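PDB 5C9F: ApRick protease from Rickettsia conorii, which probably cleaves peptide bonds as an aspartic endopeptidase, the chain being the retropepsin-like protease domain of a longer, probably membrane-bound protein. Local coordinates for residues 22-27 with 31-36; 87-92 with 111-116. All coordinates share one frame; numbering follows the deposited sequence.

Contact 1 of 2, residues 22-27 with 31-36; sequences YINAFV and KIKFMV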
ATOM      1  N   TYR A  22      17.183  18.152  -4.497  1.00 30.32           N
ATOM      2  CA  TYR A  22      18.184  17.165  -4.824  1.00 23.79           C
ATOM      3  C   TYR A  22      17.766  15.812  -4.306  1.00 36.25           C
ATOM      4  O   TYR A  22      17.152  15.707  -3.254  1.00 29.07           O
ATOM      5  CB  TYR A  22      19.571  17.571  -4.236  1.00 35.40           C
ATOM      6  CG  TYR A  22      20.061  18.915  -4.735  1.00 37.40           C
ATOM      7  CD1 TYR A  22      20.797  19.026  -5.912  1.00 30.46           C
ATOM      8  CD2 TYR A  22      19.722  20.059  -4.104  1.00 37.25           C
ATOM      9  CE1 TYR A  22      21.208  20.255  -6.401  1.00 34.47           C
ATOM     10  CE2 TYR A  22      20.150  21.301  -4.595  1.00 37.82           C
ATOM     11  CZ  TYR A  22      20.888  21.373  -5.738  1.00 42.21           C
ATOM     12  OH  TYR A  22      21.321  22.567  -6.216  1.00 39.08           O
ATOM     13  N   ILE A  23      18.169  14.769  -5.036  1.00 29.84           N
ATOM     14  CA  ILE A  23      17.882  13.389  -4.646  1.00 29.24           C
ATOM     15  C   ILE A  23      19.094  12.505  -4.919  1.00 26.09           C
ATOM     16  O   ILE A  23      19.710  12.612  -5.965  1.00 26.93           O
ATOM     17  CB  ILE A  23      16.781  12.712  -5.504  1.00 40.58           C
ATOM     18  CG1 ILE A  23      15.546  13.551  -5.631  1.00 50.27           C
ATOM     19  CG2 ILE A  23      16.417  11.392  -4.852  1.00 48.59           C
ATOM     20  CD1 ILE A  23      14.581  12.919  -6.627  1.00 45.52           C
ATOM     21  N   ASN A  24      19.428  11.690  -3.942  1.00 25.42           N
ATOM     22  CA  ASN A  24      20.506  10.703  -4.046  1.00 31.05           C
ATOM     23  C   ASN A  24      19.882   9.401  -4.536  1.00 32.87           C
ATOM     24  O   ASN A  24      18.837   8.972  -4.053  1.00 41.87           O
ATOM     25  CB  ASN A  24      21.154  10.497  -2.679  1.00 38.83           C
ATOM     26  CG  ASN A  24      21.946  11.683  -2.251  1.00 40.09           C
ATOM     27  OD1 ASN A  24      22.699  12.263  -3.042  1.00 44.56           O
ATOM     28  ND2 ASN A  24      21.767  12.091  -1.033  1.00 51.43           N
ATOM     29  N   ALA A  25      20.445   8.876  -5.594  1.00 30.83           N
ATOM     30  CA  ALA A  25      20.006   7.635  -6.129  1.00 35.89           C
ATOM     31  C   ALA A  25      21.200   6.696  -6.144  1.00 32.98           C
ATOM     32  O   ALA A  25      22.330   7.137  -6.239  1.00 35.64           O
ATOM     33  CB  ALA A  25      19.468   7.878  -7.542  1.00 38.93           C
ATOM     34  N   PHE A  26      20.934   5.410  -6.175  1.00 28.30           N
ATOM     35  CA  PHE A  26      21.941   4.437  -6.434  1.00 26.35           C
ATOM     36  C   PHE A  26      21.821   3.936  -7.855  1.00 31.91           C
ATOM     37  O   PHE A  26      20.818   3.333  -8.244  1.00 31.69           O
ATOM     38  CB  PHE A  26      21.874   3.299  -5.437  1.00 32.80           C
ATOM     39  CG  PHE A  26      22.317   3.723  -4.076  1.00 38.18           C
ATOM     40  CD1 PHE A  26      21.435   4.390  -3.242  1.00 54.87           C
ATOM     41  CD2 PHE A  26      23.629   3.513  -3.646  1.00 43.37           C
ATOM     42  CE1 PHE A  26      21.823   4.810  -1.983  1.00 63.29           C
ATOM     43  CE2 PHE A  26      24.036   3.954  -2.375  1.00 54.75           C
ATOM     44  CZ  PHE A  26      23.128   4.599  -1.548  1.00 48.83           C
ATOM     45  N   VAL A  27      22.830   4.273  -8.646  1.00 31.08           N
ATOM     46  CA  VAL A  27      22.854   3.959 -10.114  1.00 26.61           C
ATOM     47  C   VAL A  27      23.922   2.885 -10.274  1.00 31.32           C
ATOM     48  O   VAL A  27      25.094   3.134  -9.980  1.00 29.23           O
ATOM     49  CB  VAL A  27      23.171   5.202 -10.917  1.00 26.20           C
ATOM     50  CG1 VAL A  27      23.140   4.900 -12.398  1.00 33.74           C
ATOM     51  CG2 VAL A  27      22.173   6.330 -10.593  1.00 30.42           C
ATOM     52  N   LYS A  31      26.178   5.583  -5.457  1.00 29.77           N
ATOM     53  CA  LYS A  31      25.430   6.750  -5.040  1.00 33.14           C
ATOM     54  C   LYS A  31      25.727   7.913  -5.943  1.00 36.79           C
ATOM     55  O   LYS A  31      26.912   8.295  -6.116  1.00 32.14           O
ATOM     56  CB  LYS A  31      25.789   7.161  -3.621  1.00 31.04           C
ATOM     57  CG  LYS A  31      24.918   8.261  -3.086  1.00 38.33           C
ATOM     58  CD  LYS A  31      25.598   8.836  -1.826  1.00 45.11           C
ATOM     59  CE  LYS A  31      24.693   9.752  -1.036  1.00 84.21           C
ATOM     60  NZ  LYS A  31      25.462  10.212   0.154  1.00 55.84           N
ATOM     61  N   ILE A  32      24.670   8.483  -6.542  1.00 28.29           N
ATOM     62  CA  ILE A  32      24.815   9.657  -7.395  1.00 34.10           C
ATOM     63  C   ILE A  32      23.837  10.687  -6.880  1.00 39.77           C
ATOM     64  O   ILE A  32      22.698  10.369  -6.593  1.00 29.05           O
ATOM     65  CB  ILE A  32      24.463   9.347  -8.875  1.00 29.50           C
ATOM     66  CG1 ILE A  32      25.348   8.261  -9.490  1.00 32.68           C
ATOM     67  CG2 ILE A  32      24.560  10.609  -9.728  1.00 30.88           C
ATOM     68  CD1 ILE A  32      26.784   8.643  -9.703  1.00 33.30           C
ATOM     69  N   LYS A  33      24.271  11.941  -6.835  1.00 36.00           N
ATOM     70  CA  LYS A  33      23.429  13.053  -6.473  1.00 34.62           C
ATOM     71  C   LYS A  33      22.857  13.712  -7.706  1.00 36.51           C
ATOM     72  O   LYS A  33      23.577  14.115  -8.596  1.00 35.21           O
ATOM     73  CB  LYS A  33      24.225  14.068  -5.668  1.00 40.71           C
ATOM     74  CG  LYS A  33      23.312  15.102  -5.020  1.00 54.79           C
ATOM     75  CD  LYS A  33      24.132  16.172  -4.329  1.00 62.85           C
ATOM     76  CE  LYS A  33      23.321  16.890  -3.273  1.00 58.83           C
ATOM     77  NZ  LYS A  33      24.083  18.039  -2.714  1.00 86.98           N
ATOM     78  N   PHE A  34      21.538  13.790  -7.770  1.00 32.17           N
ATOM     79  CA  PHE A  34      20.843  14.446  -8.873  1.00 29.36           C
ATOM     80  C   PHE A  34      20.128  15.671  -8.415  1.00 29.55           C
ATOM     81  O   PHE A  34      19.626  15.728  -7.273  1.00 32.75           O
ATOM     82  CB  PHE A  34      19.761  13.525  -9.436  1.00 26.31           C
ATOM     83  CG  PHE A  34      20.296  12.361 -10.157  1.00 27.54           C
ATOM     84  CD1 PHE A  34      20.741  12.499 -11.452  1.00 24.07           C
ATOM     85  CD2 PHE A  34      20.415  11.124  -9.534  1.00 41.57           C
ATOM     86  CE1 PHE A  34      21.312  11.406 -12.123  1.00 30.86           C
ATOM     87  CE2 PHE A  34      20.936  10.020 -10.208  1.00 48.33           C
ATOM     88  CZ  PHE A  34      21.391  10.157 -11.501  1.00 40.02           C
ATOM     89  N   MET A  35      20.081  16.668  -9.284  1.00 27.38           N
ATOM     90  CA  MET A  35      19.146  17.756  -9.154  1.00 34.07           C
ATOM     91  C   MET A  35      17.890  17.406  -9.953  1.00 30.82           C
ATOM     92  O   MET A  35      17.988  16.970 -11.100  1.00 31.46           O
ATOM     93  CB  MET A  35      19.758  19.038  -9.685  1.00 33.34           C
ATOM     94  CG  MET A  35      18.883  20.278  -9.447  1.00 49.18           C
ATOM     95  SD  MET A  35      19.727  21.814  -9.907  1.00 55.32           S
ATOM     96  CE  MET A  35      19.447  21.787 -11.637  1.00 57.61           C
ATOM     97  N   VAL A  36      16.729  17.564  -9.334  1.00 28.42           N
ATOM     98  CA  VAL A  36      15.437  17.402 -10.049  1.00 31.24           C
ATOM     99  C   VAL A  36      15.209  18.578 -11.025  1.00 44.65           C
ATOM    100  O   VAL A  36      15.412  19.735 -10.664  1.00 32.06           O
ATOM    101  CB  VAL A  36      14.278  17.346  -9.059  1.00 42.74           C
ATOM    102  CG1 VAL A  36      12.932  17.290  -9.805  1.00 38.53           C
ATOM    103  CG2 VAL A  36      14.471  16.150  -8.149  1.00 31.99           C
TER
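Residues 22-27 and 31-36 are the two arms of a tight antiparallel beta hairpin in the retropepsin-like fold, their axes 4.5 Å apart and running at 144° to each other, so the ribbon is clearly twisted. Two hydrogen-bonded pairs stitch it together. Ile23 and Phe34 exchange both N-H...O bonds, Ile23 N to Phe34 O and Phe34 N to Ile23 O each measuring 2.8 Å; Ala25 and Ile32 do likewise, with Ile32 N reaching Ala25 O at 2.7 Å. Tyr22-Met35, Asn24-Lys33 and Phe26-Lys31 are the non-hydrogen-bonded pairs, and their side chains share one face.

On that face Lys33 is stretched out, with CG anti to the backbone N (chi1 -168°), which carries NZ above the Tyr22 ring, 4.9 Å from its centroid, in a cation-pi contact. Met35 approaches the same ring obliquely: its CB and CG lie against CE1, and SD makes a Met-aromatic contact 5.0 Å from the centroid. The phenol itself is tied down by a hydrogen bond from OH to Asp18. Asn24 lies among the lysine chains, with CG 3.6 Å from Lys31 CE and OD1 beside CB and CG of Lys33. Farther along, Lys31 packs its CA over a face of the Phe26 ring.

The other face is apolar and carries Ile23, Ala25, Ile32 and Phe34, with strands 43-45 and 104-106 packed against Phe34. Val36 ends the second arm, directly before the Asp-Thr-Gly signature of aspartic proteases, and its CG2 meets Ile23 CD1 at 3.6 Å. Ile32 CG2 lies over one face of the Phe34 ring, while Ala25 CB, Ile23 O and Val27 CG2 lie along the ring edge, Val27 CG2 in the ring plane 3.9 Å from Phe34 CE2.

Contact 2 of 2, residues 87-92 with 111-116; sequences KEFKNI and LERFKG
Arg113 and Phe114, at the end of a type I turn, bring the 111-116 loop against Phe89 and Ile92 of the 87-92 segment. Leu111 opens the turn, and its carbonyl O accepts a bond from Phe114 N at 3.2 Å.

Arg113 comes next and runs alongside the Phe89 ring, pointing the other way, with Arg113 CB 3.7 Å from Phe89 CE2. Its chain is extended from CG to NE (chi2 167°), which carries the guanidinium beyond the ring to Ile92. There the CD1 methyl sits over the centre of the guanidinium face, 3.6 Å from Arg113 CZ, an apolar lid on a charged plane. The carbonyl O of Arg113 is used too: a water donates to it at 2.8 Å and accepts from Lys87 NZ at 3.2 Å. The lysine reaches this water by passing over the Phe89 ring, with CE above one face near the rim.

Phe114 makes the aromatic half of the contact. Phe89 turns its edge to the face of Phe114 in a T-shaped pair, with centroids 4.9 Å apart and planes at 62°; Phe89 CZ stands above the middle of the Phe114 ring, and Phe89 CE1 approaches Phe114 CZ at 3.5 Å. Lys115 and Gly116 then form a classic bulge opposite Asn127, and Lys115 NZ bonds Ala129 O of the third subunit.

The loop connects helix 108-111 to strand 116-120. Leu110 of that helix packs on both Phe89 and Ile92, strand 71-84 pairs with the 87-92 segment, and Tyr128 of strand 123-131 packs against Phe114.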
ATOM      1  N   LYS A  87      12.283   2.488  -5.132  1.00 42.56           N
ATOM      2  CA  LYS A  87      12.261   1.246  -5.903  1.00 44.18           C
ATOM      3  C   LYS A  87      13.328   1.267  -6.972  1.00 47.10           C
ATOM      4  O   LYS A  87      13.889   2.334  -7.311  1.00 38.80           O
ATOM      5  CB  LYS A  87      10.912   1.015  -6.539  1.00 40.79           C
ATOM      6  CG  LYS A  87      10.487   2.016  -7.571  1.00 52.21           C
ATOM      7  CD  LYS A  87       9.164   1.595  -8.202  1.00 44.94           C
ATOM      8  CE  LYS A  87       9.349   0.656  -9.366  1.00 57.89           C
ATOM      9  NZ  LYS A  87       8.033   0.034  -9.690  1.00 67.34           N
ATOM     10  N   GLU A  88      13.557   0.076  -7.531  1.00 41.62           N
ATOM     11  CA  GLU A  88      14.545  -0.115  -8.563  1.00 40.16           C
ATOM     12  C   GLU A  88      13.906   0.087  -9.908  1.00 37.73           C
ATOM     13  O   GLU A  88      12.946  -0.554 -10.224  1.00 42.25           O
ATOM     14  CB  GLU A  88      15.135  -1.491  -8.491  1.00 38.76           C
ATOM     15  CG  GLU A  88      16.227  -1.631  -9.532  1.00 38.15           C
ATOM     16  CD  GLU A  88      17.003  -2.922  -9.405  1.00 59.07           C
ATOM     17  OE1 GLU A  88      16.585  -3.822  -8.662  1.00 50.15           O
ATOM     18  OE2 GLU A  88      18.049  -3.027 -10.048  1.00 51.77           O
ATOM     19  N   PHE A  89      14.451   0.997 -10.711  1.00 32.84           N
ATOM     20  CA  PHE A  89      14.026   1.161 -12.081  1.00 35.81           C
ATOM     21  C   PHE A  89      15.118   0.599 -12.977  1.00 40.59           C
ATOM     22  O   PHE A  89      16.309   0.693 -12.665  1.00 45.45           O
ATOM     23  CB  PHE A  89      13.782   2.640 -12.367  1.00 36.53           C
ATOM     24  CG  PHE A  89      12.700   3.274 -11.519  1.00 38.59           C
ATOM     25  CD1 PHE A  89      13.005   3.930 -10.295  1.00 36.60           C
ATOM     26  CD2 PHE A  89      11.402   3.300 -11.973  1.00 42.56           C
ATOM     27  CE1 PHE A  89      12.012   4.550  -9.554  1.00 43.65           C
ATOM     28  CE2 PHE A  89      10.415   3.928 -11.240  1.00 40.67           C
ATOM     29  CZ  PHE A  89      10.707   4.557 -10.043  1.00 40.91           C
ATOM     30  N   LYS A  90      14.717  -0.008 -14.097  1.00 37.11           N
ATOM     31  CA  LYS A  90      15.634  -0.716 -14.960  1.00 40.03           C
ATOM     32  C   LYS A  90      15.729  -0.067 -16.323  1.00 47.42           C
ATOM     33  O   LYS A  90      14.754   0.453 -16.833  1.00 39.59           O
ATOM     34  CB  LYS A  90      15.221  -2.181 -15.111  1.00 50.27           C
ATOM     35  CG  LYS A  90      15.090  -2.957 -13.799  1.00 50.94           C
ATOM     36  CD  LYS A  90      16.406  -3.127 -13.043  1.00 86.80           C
ATOM     37  CE  LYS A  90      17.471  -3.895 -13.822  1.00 93.83           C
ATOM     38  NZ  LYS A  90      17.064  -5.292 -14.132  1.00141.03           N
ATOM     39  N   ASN A  91      16.938  -0.095 -16.874  1.00 46.83           N
ATOM     40  CA  ASN A  91      17.246   0.387 -18.224  1.00 42.80           C
ATOM     41  C   ASN A  91      16.692   1.758 -18.496  1.00 43.97           C
ATOM     42  O   ASN A  91      15.871   1.940 -19.351  1.00 38.19           O
ATOM     43  CB  ASN A  91      16.747  -0.614 -19.248  1.00 54.30           C
ATOM     44  CG  ASN A  91      17.350  -1.988 -19.040  1.00 58.40           C
ATOM     45  OD1 ASN A  91      18.555  -2.129 -18.883  1.00 45.20           O
ATOM     46  ND2 ASN A  91      16.506  -3.004 -18.990  1.00 52.22           N
ATOM     47  N   ILE A  92      17.174   2.716 -17.722  1.00 31.99           N
ATOM     48  CA  ILE A  92      16.724   4.053 -17.719  1.00 32.13           C
ATOM     49  C   ILE A  92      17.613   4.839 -18.667  1.00 32.50           C
ATOM     50  O   ILE A  92      18.846   4.752 -18.666  1.00 31.20           O
ATOM     51  CB  ILE A  92      16.828   4.657 -16.309  1.00 38.71           C
ATOM     52  CG1 ILE A  92      15.938   3.835 -15.364  1.00 34.84           C
ATOM     53  CG2 ILE A  92      16.517   6.172 -16.315  1.00 37.05           C
ATOM     54  CD1 ILE A  92      14.500   3.730 -15.860  1.00 32.27           C
ATOM     55  N   LEU A 111      10.843  10.555 -13.513  1.00 28.84           N
ATOM     56  CA  LEU A 111       9.920  10.995 -12.466  1.00 29.20           C
ATOM     57  C   LEU A 111       8.476  10.561 -12.736  1.00 42.88           C
ATOM     58  O   LEU A 111       7.750  10.253 -11.793  1.00 32.57           O
ATOM     59  CB  LEU A 111       9.945  12.484 -12.349  1.00 26.34           C
ATOM     60  CG  LEU A 111      11.213  13.018 -11.673  1.00 39.11           C
ATOM     61  CD1 LEU A 111      11.261  14.506 -11.834  1.00 40.59           C
ATOM     62  CD2 LEU A 111      11.287  12.668 -10.192  1.00 36.44           C
ATOM     63  N   GLU A 112       8.114  10.512 -14.032  1.00 33.07           N
ATOM     64  CA  GLU A 112       6.807  10.072 -14.470  1.00 38.95           C
ATOM     65  C   GLU A 112       6.539   8.646 -14.203  1.00 33.92           C
ATOM     66  O   GLU A 112       5.387   8.233 -14.203  1.00 43.11           O
ATOM     67  CB  GLU A 112       6.620  10.271 -16.002  1.00 41.72           C
ATOM     68  CG  GLU A 112       6.247  11.674 -16.325  1.00 48.03           C
ATOM     69  CD  GLU A 112       6.353  12.007 -17.827  1.00128.44           C
ATOM     70  OE1 GLU A 112       6.768  11.131 -18.647  1.00 56.58           O
ATOM     71  OE2 GLU A 112       6.017  13.170 -18.182  1.00 70.46           O
ATOM     72  N   ARG A 113       7.563   7.851 -13.990  1.00 32.75           N
ATOM     73  CA  ARG A 113       7.348   6.455 -13.719  1.00 34.88           C
ATOM     74  C   ARG A 113       6.899   6.168 -12.287  1.00 42.71           C
ATOM     75  O   ARG A 113       6.396   5.070 -12.004  1.00 47.42           O
ATOM     76  CB  ARG A 113       8.634   5.685 -13.969  1.00 29.80           C
ATOM     77  CG  ARG A 113       9.093   5.647 -15.406  1.00 45.29           C
ATOM     78  CD  ARG A 113      10.511   5.147 -15.358  1.00 52.94           C
ATOM     79  NE  ARG A 113      11.076   4.985 -16.676  1.00 69.23           N
ATOM     80  CZ  ARG A 113      11.207   3.822 -17.288  1.00 60.27           C
ATOM     81  NH1 ARG A 113      10.790   2.700 -16.713  1.00 52.59           N
ATOM     82  NH2 ARG A 113      11.746   3.789 -18.492  1.00 54.57           N
ATOM     83  N   PHE A 114       7.078   7.119 -11.372  1.00 35.36           N
ATOM     84  CA  PHE A 114       6.580   6.918  -9.994  1.00 36.78           C
ATOM     85  C   PHE A 114       5.041   6.925  -9.954  1.00 39.93           C
ATOM     86  O   PHE A 114       4.401   7.762 -10.621  1.00 38.62           O
ATOM     87  CB  PHE A 114       7.048   8.012  -9.074  1.00 25.69           C
ATOM     88  CG  PHE A 114       8.485   7.841  -8.626  1.00 24.79           C
ATOM     89  CD1 PHE A 114       9.498   8.310  -9.408  1.00 35.22           C
ATOM     90  CD2 PHE A 114       8.791   7.140  -7.488  1.00 32.23           C
ATOM     91  CE1 PHE A 114      10.822   8.180  -8.996  1.00 37.28           C
ATOM     92  CE2 PHE A 114      10.110   6.950  -7.095  1.00 28.85           C
ATOM     93  CZ  PHE A 114      11.116   7.493  -7.848  1.00 34.10           C
ATOM     94  N   LYS A 115       4.471   6.120  -9.064  1.00 39.69           N
ATOM     95  CA  LYS A 115       3.010   6.107  -8.873  1.00 45.26           C
ATOM     96  C   LYS A 115       2.524   7.509  -8.547  1.00 45.43           C
ATOM     97  O   LYS A 115       1.484   7.931  -9.028  1.00 44.08           O
ATOM     98  CB  LYS A 115       2.633   5.147  -7.753  1.00 46.43           C
ATOM     99  CG  LYS A 115       1.200   4.694  -7.635  1.00 63.10           C
ATOM    100  CD  LYS A 115       0.529   4.182  -8.891  1.00 80.97           C
ATOM    101  CE  LYS A 115       1.318   3.048  -9.534  1.00 70.48           C
ATOM    102  NZ  LYS A 115       1.545   1.931  -8.599  1.00 73.32           N
ATOM    103  N   GLY A 116       3.292   8.229  -7.731  1.00 42.21           N
ATOM    104  CA  GLY A 116       2.965   9.613  -7.358  1.00 41.00           C
ATOM    105  C   GLY A 116       4.230  10.502  -7.377  1.00 37.39           C
ATOM    106  O   GLY A 116       5.282  10.061  -6.965  1.00 29.65           O
TER
HETATM  107  O   HOH W   1       7.229   2.451 -11.620  1.00 51.31           O

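Along the chain the two contacts follow in series: the hairpin of contact 1 is complete before contact 2 opens, and their centres lie 13 Å apart. Strand 71-84 relates them, pairing with 22-27 of contact 1 and with strand 88-97, which carries the 87-92 segment of contact 2, so both reach the same mixed sheet. They also touch directly, Val36 CG1 packing on Leu111 CD1 at 3.8 Å. Contact 1 holds the strand that leads into the Asp-Thr-Gly signature, which in this family carries the catalytic aspartate, whereas contact 2 packs that sheet against the route to the separate three-stranded sheet of 2-14, 116-120 and 123-131.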